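Local coordinates for pectate lyase II (Xanthomonas campestris pv. campestris, PDB 2QY1), which probably cleaves the pectate of plant cell walls by beta-elimination, as a secreted parallel beta-helix enzyme of polysaccharide lyase family 1, at residues T141-S144 with A149-D152; I275-P280 with A287-W292. The protein carries 2 engineered substitutions. All coordinates share one frame; numbering follows the deposited sequence.

Contact 1 of 2, residues T141-S144 with A149-D152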
# COMPACT_ATOMS: atom_id res chain seq x y z
N THR A 141 -15.79 -6.02 -9.20
CA THR A 141 -16.37 -6.54 -10.44
C THR A 141 -15.28 -6.98 -11.42
O THR A 141 -14.27 -6.28 -11.60
CB THR A 141 -17.32 -5.49 -11.10
OG1 THR A 141 -18.46 -5.28 -10.25
CG2 THR A 141 -17.81 -5.96 -12.46
N LYS A 142 -15.48 -8.15 -12.01
CA LYS A 142 -14.57 -8.66 -13.03
C LYS A 142 -15.18 -8.44 -14.41
O LYS A 142 -16.05 -9.19 -14.85
CB LYS A 142 -14.22 -10.13 -12.76
CG LYS A 142 -13.24 -10.29 -11.61
CD LYS A 142 -13.43 -11.59 -10.85
CE LYS A 142 -12.60 -11.59 -9.56
NZ LYS A 142 -12.93 -10.45 -8.63
N CYS A 143 -14.72 -7.38 -15.06
CA CYS A 143 -15.30 -6.89 -16.30
C CYS A 143 -15.10 -7.81 -17.48
O CYS A 143 -14.04 -8.43 -17.62
CB CYS A 143 -14.74 -5.50 -16.62
SG CYS A 143 -15.15 -4.29 -15.35
N SER A 144 -16.13 -7.89 -18.33
CA SER A 144 -16.09 -8.69 -19.55
C SER A 144 -14.89 -8.30 -20.41
O SER A 144 -14.69 -7.12 -20.71
CB SER A 144 -17.38 -8.52 -20.34
OG SER A 144 -17.35 -9.27 -21.54
N ALA A 149 -7.64 -8.16 -15.03
CA ALA A 149 -7.20 -6.79 -14.78
C ALA A 149 -8.24 -5.71 -15.08
O ALA A 149 -8.03 -4.88 -15.97
CB ALA A 149 -5.91 -6.52 -15.56
N SER A 150 -9.35 -5.71 -14.35
CA SER A 150 -10.33 -4.63 -14.45
C SER A 150 -9.77 -3.37 -13.80
O SER A 150 -10.08 -2.25 -14.21
CB SER A 150 -11.67 -5.02 -13.81
OG SER A 150 -12.25 -6.12 -14.48
N PHE A 151 -8.95 -3.58 -12.77
CA PHE A 151 -8.16 -2.53 -12.13
C PHE A 151 -6.79 -3.11 -11.76
O PHE A 151 -6.54 -4.28 -12.03
CB PHE A 151 -8.90 -1.99 -10.89
CG PHE A 151 -10.22 -1.33 -11.23
CD1 PHE A 151 -10.27 0.02 -11.57
CD2 PHE A 151 -11.39 -2.08 -11.24
CE1 PHE A 151 -11.49 0.62 -11.90
CE2 PHE A 151 -12.61 -1.49 -11.57
CZ PHE A 151 -12.66 -0.13 -11.90
N ASP A 152 -5.91 -2.29 -11.19
CA ASP A 152 -4.56 -2.76 -10.84
C ASP A 152 -4.28 -2.60 -9.34
O ASP A 152 -5.19 -2.72 -8.52
CB ASP A 152 -3.49 -2.06 -11.70
CG ASP A 152 -2.06 -2.47 -11.33
OD1 ASP A 152 -1.32 -1.60 -10.83
OD2 ASP A 152 -1.68 -3.64 -11.53
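Ser150 and Cys143 carry the tight part of this contact, an example of how one serine hydroxyl can tie two limbs of a long loop together without any regular secondary structure. The backbone N of Cys143 donates a nearly straight hydrogen bond to Ser150 OG, 2.8 Å long with an angle of 163° at the hydrogen. The hydroxyl oxygen thus serves here as the acceptor for a main-chain amide. It also lies against the cysteine side chain, 3.3 Å from Cys143 CB. The sulfur is turned beside its own backbone N (chi1 -62°), which sets it alongside the serine, with Ser150 CB 3.9 Å from Cys143 SG. Both residues are buried, and the disulfide from Cys143 to Cys56 fixes the same spot covalently, so a polar and a covalent tie meet at one residue.

The side made by Thr141 and Lys142 is much looser, and both residues are exposed. Thr141 meets the serine only through its backbone, its O 3.6 Å from Ser150 CB, whereas Lys142 NZ turns away to form a salt bridge with Glu205 of strand 204-206.

Both segments belong to the long excursion between strand 129-137 and strand 155-158. Trp59 packs on Cys143, and Phe151 reaches back to Val55 and to Ala138, just beyond strand 129-137.

Contact 2 of 2, residues I275-P280 with A287-W292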
# COMPACT_ATOMS: atom_id res chain seq x y z
N ILE A 275 -12.91 -16.56 10.42
CA ILE A 275 -11.63 -16.94 9.83
C ILE A 275 -11.82 -18.25 9.07
O ILE A 275 -12.27 -19.24 9.63
CB ILE A 275 -10.52 -17.14 10.90
CG1 ILE A 275 -10.53 -16.01 11.94
CG2 ILE A 275 -9.15 -17.31 10.23
CD1 ILE A 275 -10.13 -14.63 11.43
N THR A 276 -11.47 -18.24 7.78
CA THR A 276 -11.52 -19.46 6.97
C THR A 276 -10.18 -19.71 6.29
O THR A 276 -9.35 -18.81 6.18
CB THR A 276 -12.66 -19.42 5.91
OG1 THR A 276 -12.49 -18.30 5.04
CG2 THR A 276 -14.02 -19.35 6.59
N TRP A 277 -9.97 -20.95 5.84
CA TRP A 277 -8.72 -21.34 5.21
C TRP A 277 -8.98 -22.19 3.97
O TRP A 277 -9.99 -22.89 3.88
CB TRP A 277 -7.85 -22.13 6.19
CG TRP A 277 -7.46 -21.37 7.42
CD1 TRP A 277 -8.10 -21.35 8.62
CD2 TRP A 277 -6.32 -20.51 7.56
NE1 TRP A 277 -7.44 -20.53 9.51
CE2 TRP A 277 -6.34 -20.00 8.88
CE3 TRP A 277 -5.29 -20.11 6.70
CZ2 TRP A 277 -5.36 -19.12 9.36
CZ3 TRP A 277 -4.32 -19.24 7.18
CH2 TRP A 277 -4.36 -18.76 8.50
N GLY A 278 -8.05 -22.12 3.01
CA GLY A 278 -8.14 -22.89 1.78
C GLY A 278 -6.78 -23.35 1.29
O GLY A 278 -5.75 -22.83 1.70
N THR A 279 -6.80 -24.35 0.41
CA THR A 279 -5.58 -24.88 -0.21
C THR A 279 -5.44 -24.29 -1.61
O THR A 279 -6.40 -24.30 -2.39
CB THR A 279 -5.63 -26.43 -0.28
OG1 THR A 279 -6.05 -26.96 0.98
CG2 THR A 279 -4.26 -27.01 -0.64
N PRO A 280 -4.24 -23.74 -1.93
CA PRO A 280 -4.05 -23.12 -3.24
C PRO A 280 -4.03 -24.14 -4.38
O PRO A 280 -3.53 -25.26 -4.22
CB PRO A 280 -2.69 -22.44 -3.11
CG PRO A 280 -1.97 -23.22 -2.07
CD PRO A 280 -3.03 -23.67 -1.10
N ALA A 287 2.03 -22.69 2.83
CA ALA A 287 1.82 -22.77 4.28
C ALA A 287 0.64 -21.90 4.70
O ALA A 287 0.45 -20.80 4.18
CB ALA A 287 3.08 -22.36 5.02
N ASN A 288 -0.15 -22.41 5.64
CA ASN A 288 -1.24 -21.66 6.26
C ASN A 288 -1.02 -21.59 7.77
O ASN A 288 -0.82 -22.62 8.42
CB ASN A 288 -2.60 -22.32 5.96
CG ASN A 288 -3.10 -22.05 4.55
OD1 ASN A 288 -2.66 -21.10 3.88
ND2 ASN A 288 -4.04 -22.87 4.09
N ALA A 289 -1.07 -20.39 8.32
CA ALA A 289 -0.90 -20.18 9.76
C ALA A 289 -2.19 -20.50 10.53
O ALA A 289 -2.72 -19.65 11.26
CB ALA A 289 -0.43 -18.76 10.05
N THR A 290 -2.69 -21.72 10.37
CA THR A 290 -3.98 -22.14 10.91
C THR A 290 -4.03 -22.05 12.44
O THR A 290 -5.08 -21.74 13.01
CB THR A 290 -4.35 -23.58 10.44
OG1 THR A 290 -4.27 -23.64 9.01
CG2 THR A 290 -5.76 -23.96 10.87
N ASN A 291 -2.90 -22.30 13.09
CA ASN A 291 -2.82 -22.25 14.55
C ASN A 291 -2.09 -21.02 15.08
O ASN A 291 -1.85 -20.90 16.28
CB ASN A 291 -2.19 -23.54 15.07
CG ASN A 291 -3.05 -24.75 14.81
OD1 ASN A 291 -4.12 -24.90 15.40
ND2 ASN A 291 -2.60 -25.61 13.91
N TRP A 292 -1.75 -20.11 14.17
CA TRP A 292 -1.11 -18.83 14.50
C TRP A 292 0.26 -18.99 15.17
O TRP A 292 0.61 -18.23 16.09
CB TRP A 292 -2.06 -17.94 15.32
CG TRP A 292 -3.29 -17.59 14.55
CD1 TRP A 292 -4.45 -18.31 14.48
CD2 TRP A 292 -3.47 -16.46 13.69
NE1 TRP A 292 -5.35 -17.68 13.65
CE2 TRP A 292 -4.77 -16.54 13.15
CE3 TRP A 292 -2.66 -15.37 13.34
CZ2 TRP A 292 -5.28 -15.59 12.27
CZ3 TRP A 292 -3.17 -14.42 12.46
CH2 TRP A 292 -4.47 -14.53 11.94
O HOH W 1 -7.15 -20.08 12.76
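Trp277 reaches across to Asn288, Ala289 and Thr290, and following its segment forward shows how one indole can cover a type I turn (Ala289 to Trp292) while the next residue supplies a polar tie. Ile275 and Thr276 form a short, weakly bonded strand. At Trp277 the six-membered ring lies over Thr290, whose CA makes a CH-pi contact 4.1 Å from the ring centroid, 28° off the normal. Asn288 CB comes obliquely to within 3.6 Å of Trp277 CE3. Ala289 O approaches closer still, also obliquely, 3.3 Å from Trp277 CZ2. The indole N-H is given to a water 3.3 Å from Trp277 NE1, which donates to Thr290 O (2.7 Å) and weakly accepts from Trp292 NE1.

Gly278 O then accepts a hydrogen bond from Asn288 ND2, 2.9 Å away. Asn288 CG lies beside its own backbone N (chi1 -77°), which brings the amide alongside the indole, with 42° between the planes, and leaves ND2 facing Gly278 O. The acceptor lies almost in the amide plane, while the donor stands above the carbonyl plane and not on a lone pair. Arg256 NH2 bonds both Gly278 O and Asn288 OD1, and Thr254 OG1 bonds OD1, so the amide's other atom is held too.

Strands 275-276 and 287-288 both pair with strand 245-255, the first parallel and the second antiparallel, while Ala289 and Trp292 pack on strand 263-267.

How the contacts relate
From the N terminus, the chain first reaches contact 1, which closes a short loop of four residues within the connection between strands 129-137 and 155-158. The 56-143 disulfide joins this loop to an earlier part of the chain. Over a hundred residues and many beta-helix strands then follow before contact 2, which brings 275-280 and 287-292 together across six intervening residues at the C-terminal end of the beta-helix strands. The two loops are in series, neither nesting nor crossing. Their centres are 27 Å apart and their nearest atoms about 16 Å, so they do not touch: contact 1 joins two limbs of a projecting loop, contact 2 the segments beside strand 245-255 at the end of the strand stack.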